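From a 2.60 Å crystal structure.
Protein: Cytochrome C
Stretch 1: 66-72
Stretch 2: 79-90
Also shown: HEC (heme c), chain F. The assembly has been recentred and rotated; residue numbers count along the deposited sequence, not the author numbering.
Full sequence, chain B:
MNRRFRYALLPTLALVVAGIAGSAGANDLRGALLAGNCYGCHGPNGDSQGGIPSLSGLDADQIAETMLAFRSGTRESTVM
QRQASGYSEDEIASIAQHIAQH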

ATOM      1  N   THR B  66     -14.751 -25.881  26.996  1.00 73.43           N
ATOM      2  CA  THR B  66     -13.544 -25.095  26.619  1.00 70.56           C
ATOM      3  C   THR B  66     -13.811 -23.711  26.022  1.00 63.58           C
ATOM      4  O   THR B  66     -13.009 -22.798  26.213  1.00 61.43           O
ATOM      5  CB  THR B  66     -12.495 -25.892  25.804  1.00 67.33           C
ATOM      6  OG1 THR B  66     -13.131 -26.555  24.712  1.00 68.53           O
ATOM      7  CG2 THR B  66     -11.787 -26.938  26.717  1.00 69.11           C
ATOM      8  N   MET B  67     -14.951 -23.551  25.346  1.00 57.68           N
ATOM      9  CA  MET B  67     -15.472 -22.229  25.005  1.00 58.60           C
ATOM     10  C   MET B  67     -15.446 -21.375  26.259  1.00 59.17           C
ATOM     11  O   MET B  67     -14.760 -20.350  26.299  1.00 65.33           O
ATOM     12  CB  MET B  67     -16.908 -22.309  24.488  1.00 59.28           C
ATOM     13  CG  MET B  67     -17.070 -22.858  23.090  1.00 59.57           C
ATOM     14  SD  MET B  67     -16.343 -21.742  21.898  1.00 65.40           S
ATOM     15  CE  MET B  67     -17.780 -20.766  21.465  1.00 58.29           C
ATOM     16  N   LEU B  68     -16.142 -21.851  27.295  1.00 56.55           N
ATOM     17  CA  LEU B  68     -16.262 -21.144  28.574  1.00 58.40           C
ATOM     18  C   LEU B  68     -14.903 -20.944  29.228  1.00 58.45           C
ATOM     19  O   LEU B  68     -14.681 -19.884  29.843  1.00 59.45           O
ATOM     20  CB  LEU B  68     -17.219 -21.863  29.536  1.00 54.79           C
ATOM     21  CG  LEU B  68     -18.633 -22.182  29.038  1.00 56.88           C
ATOM     22  CD1 LEU B  68     -19.112 -23.483  29.660  1.00 59.14           C
ATOM     23  CD2 LEU B  68     -19.645 -21.064  29.274  1.00 58.41           C
ATOM     24  N   ALA B  69     -14.017 -21.949  29.078  1.00 53.29           N
ATOM     25  CA  ALA B  69     -12.629 -21.899  29.583  1.00 57.30           C
ATOM     26  C   ALA B  69     -11.798 -20.783  28.924  1.00 61.60           C
ATOM     27  O   ALA B  69     -10.996 -20.103  29.592  1.00 61.66           O
ATOM     28  CB  ALA B  69     -11.937 -23.249  29.407  1.00 55.27           C
ATOM     29  N   PHE B  70     -12.001 -20.613  27.612  1.00 59.17           N
ATOM     30  CA  PHE B  70     -11.339 -19.567  26.840  1.00 52.43           C
ATOM     31  C   PHE B  70     -11.935 -18.226  27.236  1.00 52.30           C
ATOM     32  O   PHE B  70     -11.201 -17.252  27.477  1.00 54.10           O
ATOM     33  CB  PHE B  70     -11.549 -19.788  25.347  1.00 46.23           C
ATOM     34  CG  PHE B  70     -10.618 -20.803  24.717  1.00 43.66           C
ATOM     35  CD1 PHE B  70      -9.247 -20.778  24.952  1.00 44.01           C
ATOM     36  CD2 PHE B  70     -11.122 -21.760  23.826  1.00 39.40           C
ATOM     37  CE1 PHE B  70      -8.401 -21.696  24.327  1.00 46.33           C
ATOM     38  CE2 PHE B  70     -10.291 -22.675  23.201  1.00 41.25           C
ATOM     39  CZ  PHE B  70      -8.924 -22.652  23.447  1.00 45.12           C
ATOM     40  N   ARG B  71     -13.263 -18.211  27.341  1.00 44.19           N
ATOM     41  CA  ARG B  71     -14.019 -17.041  27.700  1.00 48.01           C
ATOM     42  C   ARG B  71     -13.541 -16.347  28.997  1.00 47.56           C
ATOM     43  O   ARG B  71     -13.284 -15.149  29.015  1.00 49.55           O
ATOM     44  CB  ARG B  71     -15.464 -17.464  27.807  1.00 54.61           C
ATOM     45  CG  ARG B  71     -16.508 -16.422  27.504  1.00 53.86           C
ATOM     46  CD  ARG B  71     -17.842 -17.144  27.514  1.00 56.13           C
ATOM     47  NE  ARG B  71     -18.980 -16.230  27.467  1.00 65.80           N
ATOM     48  CZ  ARG B  71     -19.641 -15.785  28.535  1.00 66.26           C
ATOM     49  NH1 ARG B  71     -19.285 -16.158  29.756  1.00 66.96           N
ATOM     50  NH2 ARG B  71     -20.674 -14.965  28.375  1.00 68.59           N
ATOM     51  N   SER B  72     -13.385 -17.097  30.066  1.00 50.50           N
ATOM     52  CA  SER B  72     -12.986 -16.521  31.361  1.00 58.20           C
ATOM     53  C   SER B  72     -11.466 -16.328  31.523  1.00 57.79           C
ATOM     54  O   SER B  72     -11.002 -15.609  32.411  1.00 60.14           O
ATOM     55  CB  SER B  72     -13.467 -17.448  32.469  1.00 61.76           C
ATOM     56  OG  SER B  72     -12.690 -18.645  32.412  1.00 64.46           O
ATOM     57  N   VAL B  79      -6.758 -16.104  20.026  1.00 46.51           N
ATOM     58  CA  VAL B  79      -7.954 -15.427  19.510  1.00 46.35           C
ATOM     59  C   VAL B  79      -9.265 -16.002  20.056  1.00 48.16           C
ATOM     60  O   VAL B  79     -10.314 -15.370  19.933  1.00 44.41           O
ATOM     61  CB  VAL B  79      -7.972 -15.449  17.973  1.00 44.41           C
ATOM     62  CG1 VAL B  79      -8.288 -16.854  17.434  1.00 40.05           C
ATOM     63  CG2 VAL B  79      -8.893 -14.369  17.429  1.00 39.68           C
ATOM     64  N   MET B  80      -9.203 -17.189  20.667  1.00 48.69           N
ATOM     65  CA  MET B  80     -10.429 -17.835  21.141  1.00 48.21           C
ATOM     66  C   MET B  80     -11.243 -17.100  22.194  1.00 48.30           C
ATOM     67  O   MET B  80     -12.464 -17.166  22.150  1.00 54.91           O
ATOM     68  CB  MET B  80     -10.237 -19.301  21.493  1.00 43.53           C
ATOM     69  CG  MET B  80     -10.328 -20.232  20.275  1.00 44.75           C
ATOM     70  SD  MET B  80     -11.856 -20.283  19.280  1.00 41.52           S
ATOM     71  CE  MET B  80     -13.149 -20.404  20.503  1.00 40.45           C
ATOM     72  N   GLN B  81     -10.591 -16.405  23.123  1.00 46.91           N
ATOM     73  CA  GLN B  81     -11.325 -15.535  24.035  1.00 46.95           C
ATOM     74  C   GLN B  81     -12.030 -14.383  23.301  1.00 50.46           C
ATOM     75  O   GLN B  81     -13.181 -14.051  23.632  1.00 49.09           O
ATOM     76  CB  GLN B  81     -10.428 -14.979  25.123  1.00 46.83           C
ATOM     77  CG  GLN B  81     -11.182 -14.161  26.170  1.00 47.49           C
ATOM     78  CD  GLN B  81     -10.253 -13.688  27.272  1.00 55.11           C
ATOM     79  OE1 GLN B  81      -9.093 -13.368  27.019  1.00 60.36           O
ATOM     80  NE2 GLN B  81     -10.748 -13.667  28.509  1.00 60.99           N
ATOM     81  N   ARG B  82     -11.345 -13.776  22.318  1.00 46.19           N
ATOM     82  CA  ARG B  82     -11.960 -12.686  21.575  1.00 45.32           C
ATOM     83  C   ARG B  82     -13.270 -13.165  20.964  1.00 46.70           C
ATOM     84  O   ARG B  82     -14.294 -12.472  21.049  1.00 53.56           O
ATOM     85  CB  ARG B  82     -10.993 -12.057  20.557  1.00 42.98           C
ATOM     86  CG  ARG B  82     -10.080 -11.015  21.203  1.00 40.28           C
ATOM     87  CD  ARG B  82      -9.078 -10.427  20.256  1.00 38.54           C
ATOM     88  NE  ARG B  82      -7.935 -11.302  20.061  1.00 42.69           N
ATOM     89  CZ  ARG B  82      -7.078 -11.190  19.041  1.00 47.85           C
ATOM     90  NH1 ARG B  82      -7.255 -10.261  18.101  1.00 47.67           N
ATOM     91  NH2 ARG B  82      -6.050 -12.018  18.925  1.00 47.40           N
ATOM     92  N   GLN B  83     -13.241 -14.385  20.435  1.00 45.40           N
ATOM     93  CA  GLN B  83     -14.392 -14.997  19.800  1.00 45.33           C
ATOM     94  C   GLN B  83     -15.399 -15.492  20.852  1.00 48.09           C
ATOM     95  O   GLN B  83     -16.554 -15.042  20.860  1.00 47.88           O
ATOM     96  CB  GLN B  83     -13.939 -16.128  18.865  1.00 43.66           C
ATOM     97  CG  GLN B  83     -13.391 -15.688  17.510  1.00 42.88           C
ATOM     98  CD  GLN B  83     -14.453 -15.000  16.685  1.00 46.76           C
ATOM     99  OE1 GLN B  83     -15.486 -15.589  16.387  1.00 43.86           O
ATOM    100  NE2 GLN B  83     -14.216 -13.727  16.330  1.00 50.88           N
ATOM    101  N   ALA B  84     -14.948 -16.395  21.731  1.00 47.60           N
ATOM    102  CA  ALA B  84     -15.754 -16.992  22.810  1.00 52.56           C
ATOM    103  C   ALA B  84     -16.579 -16.002  23.677  1.00 57.06           C
ATOM    104  O   ALA B  84     -17.764 -16.268  23.957  1.00 59.08           O
ATOM    105  CB  ALA B  84     -14.879 -17.888  23.690  1.00 55.41           C
ATOM    106  N   SER B  85     -15.951 -14.881  24.067  1.00 53.11           N
ATOM    107  CA  SER B  85     -16.572 -13.786  24.814  1.00 51.87           C
ATOM    108  C   SER B  85     -17.731 -13.125  24.050  1.00 53.32           C
ATOM    109  O   SER B  85     -18.613 -12.490  24.640  1.00 52.38           O
ATOM    110  CB  SER B  85     -15.515 -12.723  25.148  1.00 58.87           C
ATOM    111  OG  SER B  85     -14.546 -13.196  26.094  1.00 60.79           O
ATOM    112  N   GLY B  86     -17.742 -13.289  22.736  1.00 49.86           N
ATOM    113  CA  GLY B  86     -18.802 -12.742  21.907  1.00 49.50           C
ATOM    114  C   GLY B  86     -20.128 -13.447  22.051  1.00 51.51           C
ATOM    115  O   GLY B  86     -21.162 -12.931  21.595  1.00 52.64           O
ATOM    116  N   TYR B  87     -20.097 -14.625  22.682  1.00 49.68           N
ATOM    117  CA  TYR B  87     -21.297 -15.422  22.916  1.00 46.92           C
ATOM    118  C   TYR B  87     -21.723 -15.531  24.368  1.00 51.88           C
ATOM    119  O   TYR B  87     -20.892 -15.530  25.284  1.00 63.63           O
ATOM    120  CB  TYR B  87     -21.089 -16.811  22.372  1.00 40.30           C
ATOM    121  CG  TYR B  87     -20.666 -16.824  20.951  1.00 39.45           C
ATOM    122  CD1 TYR B  87     -21.596 -16.588  19.922  1.00 38.44           C
ATOM    123  CD2 TYR B  87     -19.343 -17.044  20.618  1.00 35.25           C
ATOM    124  CE1 TYR B  87     -21.212 -16.589  18.600  1.00 38.00           C
ATOM    125  CE2 TYR B  87     -18.950 -17.047  19.303  1.00 36.34           C
ATOM    126  CZ  TYR B  87     -19.879 -16.826  18.299  1.00 39.98           C
ATOM    127  OH  TYR B  87     -19.461 -16.857  16.980  1.00 45.75           O
ATOM    128  N   SER B  88     -23.029 -15.652  24.564  1.00 52.66           N
ATOM    129  CA  SER B  88     -23.590 -15.979  25.856  1.00 59.15           C
ATOM    130  C   SER B  88     -23.430 -17.478  26.158  1.00 64.18           C
ATOM    131  O   SER B  88     -23.148 -18.289  25.262  1.00 69.56           O
ATOM    132  CB  SER B  88     -25.066 -15.626  25.843  1.00 59.15           C
ATOM    133  OG  SER B  88     -25.766 -16.593  25.094  1.00 54.19           O
ATOM    134  N   GLU B  89     -23.639 -17.832  27.422  1.00 68.16           N
ATOM    135  CA  GLU B  89     -23.664 -19.229  27.889  1.00 67.85           C
ATOM    136  C   GLU B  89     -24.701 -20.113  27.183  1.00 61.73           C
ATOM    137  O   GLU B  89     -24.419 -21.267  26.877  1.00 51.40           O
ATOM    138  CB  GLU B  89     -23.861 -19.282  29.407  1.00 72.62           C
ATOM    139  CG  GLU B  89     -22.827 -18.473  30.182  1.00 82.10           C
ATOM    140  CD  GLU B  89     -22.572 -19.021  31.566  1.00 87.15           C
ATOM    141  OE1 GLU B  89     -23.392 -19.859  32.027  1.00 87.46           O
ATOM    142  OE2 GLU B  89     -21.545 -18.617  32.175  1.00 79.89           O
ATOM    143  N   ASP B  90     -25.888 -19.562  26.923  1.00 67.20           N
ATOM    144  CA  ASP B  90     -26.919 -20.232  26.113  1.00 67.31           C
ATOM    145  C   ASP B  90     -26.491 -20.527  24.688  1.00 69.05           C
ATOM    146  O   ASP B  90     -26.694 -21.644  24.188  1.00 63.25           O
ATOM    147  CB  ASP B  90     -28.197 -19.398  26.077  1.00 72.85           C
ATOM    148  CG  ASP B  90     -29.146 -19.777  27.162  1.00 77.19           C
ATOM    149  OD1 ASP B  90     -28.648 -20.221  28.221  1.00 71.61           O
ATOM    150  OD2 ASP B  90     -30.375 -19.651  26.946  1.00 85.28           O
TER
HETATM  151 FE   HEC F 901     -11.872 -21.798  17.584  1.00 39.37          FE
HETATM  152  CHA HEC F 901      -9.265 -23.297  19.339  1.00 49.23           C
HETATM  153  CHB HEC F 901     -14.064 -23.927  19.049  1.00 42.66           C
HETATM  154  CHC HEC F 901     -14.529 -19.909  16.322  1.00 44.34           C
HETATM  155  CHD HEC F 901      -9.664 -19.982  15.803  1.00 43.32           C
HETATM  156  NA  HEC F 901     -11.678 -23.337  18.976  1.00 46.07           N
HETATM  157  C1A HEC F 901     -10.593 -23.855  19.558  1.00 49.63           C
HETATM  158  C2A HEC F 901     -10.823 -25.005  20.476  1.00 50.23           C
HETATM  159  C3A HEC F 901     -12.274 -25.177  20.392  1.00 48.94           C
HETATM  160  C4A HEC F 901     -12.666 -24.103  19.450  1.00 47.92           C
HETATM  161  CMA HEC F 901     -13.187 -26.149  21.070  1.00 55.28           C
HETATM  162  CAA HEC F 901      -9.802 -25.793  21.260  1.00 52.26           C
HETATM  163  CBA HEC F 901      -9.426 -26.901  20.273  1.00 49.93           C
HETATM  164  CGA HEC F 901      -8.479 -27.966  20.809  1.00 55.23           C
HETATM  165  O1A HEC F 901      -7.809 -27.774  21.846  1.00 56.28           O
HETATM  166  O2A HEC F 901      -8.376 -29.040  20.172  1.00 55.61           O
HETATM  167  NB  HEC F 901     -13.954 -21.888  17.680  1.00 43.90           N
HETATM  168  C1B HEC F 901     -14.670 -22.841  18.318  1.00 41.10           C
HETATM  169  C2B HEC F 901     -16.136 -22.739  18.244  1.00 43.28           C
HETATM  170  C3B HEC F 901     -16.310 -21.523  17.458  1.00 46.12           C
HETATM  171  C4B HEC F 901     -14.901 -21.074  17.137  1.00 47.04           C
HETATM  172  CMB HEC F 901     -17.207 -23.602  18.851  1.00 42.19           C
HETATM  173  CAB HEC F 901     -17.691 -21.045  17.190  1.00 46.56           C
HETATM  174  CBB HEC F 901     -18.110 -19.846  16.433  1.00 53.98           C
HETATM  175  NC  HEC F 901     -12.079 -20.202  16.254  1.00 44.61           N
HETATM  176  C1C HEC F 901     -13.190 -19.571  15.809  1.00 44.63           C
HETATM  177  C2C HEC F 901     -12.947 -18.470  14.823  1.00 43.34           C
HETATM  178  C3C HEC F 901     -11.466 -18.507  14.710  1.00 46.74           C
HETATM  179  C4C HEC F 901     -11.065 -19.604  15.606  1.00 42.73           C
HETATM  180  CMC HEC F 901     -13.972 -17.590  14.172  1.00 45.72           C
HETATM  181  CAC HEC F 901     -10.460 -17.759  13.898  1.00 48.95           C
HETATM  182  CBC HEC F 901     -10.735 -16.605  13.013  1.00 61.15           C
HETATM  183  ND  HEC F 901      -9.816 -21.661  17.583  1.00 40.75           N
HETATM  184  C1D HEC F 901      -9.078 -20.844  16.843  1.00 42.34           C
HETATM  185  C2D HEC F 901      -7.618 -20.934  17.081  1.00 44.49           C
HETATM  186  C3D HEC F 901      -7.517 -21.949  18.141  1.00 46.95           C
HETATM  187  C4D HEC F 901      -8.928 -22.292  18.355  1.00 46.18           C
HETATM  188  CMD HEC F 901      -6.503 -20.215  16.402  1.00 42.75           C
HETATM  189  CAD HEC F 901      -6.316 -22.478  18.856  1.00 40.84           C
HETATM  190  CBD HEC F 901      -6.405 -21.770  20.204  1.00 43.64           C
HETATM  191  CGD HEC F 901      -5.862 -20.356  20.233  1.00 47.96           C
HETATM  192  O1D HEC F 901      -4.640 -20.161  20.041  1.00 48.97           O
HETATM  193  O2D HEC F 901      -6.656 -19.420  20.479  1.00 54.56           O

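Residues 66-72 belong to a helix that begins earlier in the chain. Residues 80-84 form a second helix, which crosses the first at 107° with a closest axial approach of 7.7 Å. The contact buries 571 Å², both sides summed. Met67, Phe70, Met80, Ala84 and Tyr87 are buried, whereas Arg71 and Gln81 are partly exposed.

Met80 also ties the second stretch to the heme. Met80 SD binds HEC FE at 2.3 Å, and one further ligand atom comes from elsewhere in the structure. A thioether suits this place because its sulfur can coordinate iron while the rest of the side chain stays apolar.

Apolar side chains pack against Met80. Met80 points toward the first helix, and its CB lies over one face of the Phe70 ring, 3.6 Å from the centroid and 15° off the normal. This is a CH-pi contact. The edge of the same ring meets the heme, with Phe70 CE2 3.6 Å from HEC C2A. The flat ring thus offers a face to Met80 and an edge to the heme. Met67 starts sideways, but its flexible chain brings its end nearer to the second stretch. Met67 SD lies 3.7 Å from Met80 CE, and Met67 CE lies 4.1 Å from Tyr87 CD2. Met67 SD also touches the heme, 3.7 Å from HEC CMB. Tyr87 reaches the heme as well, with its OH 3.3 Å from HEC CBB.

Ala84 marks a close backbone approach. Its CB points toward the first helix and sits 3.6 Å from Met67 O and 4.2 Å from Phe70 CB. The small methyl group fits this narrow space.

Three hydrogen bonds cross the interface, and all involve Arg71 or its backbone. Gln81 is extended, with chi1 and chi2 both t, and Gln81 NE2 donates to Arg71 O at 3.0 Å. The CA atoms of these two residues are only 4.8 Å apart. The Arg71 side chain is also extended, with chi1 to chi3 all t. It runs along the second stretch to Tyr87 O, which receives bonds from Arg71 NE at 3.0 Å and Arg71 NH2 at 3.1 Å. The carbonyl lies near the guanidinium plane, so both donors can share it. A long side chain with several donors suits this reach, and Arg71 has 119 Å² covered by the other stretch.

The charged contact is looser. Arg71 NH1 lies 4.1 Å from Glu89 OE2, beyond salt-bridge range. The oxygen is well out of the guanidinium plane, so the charges are merely near each other. Leu68 CD2 packs 4.2 Å from Glu89 CG at this outer side.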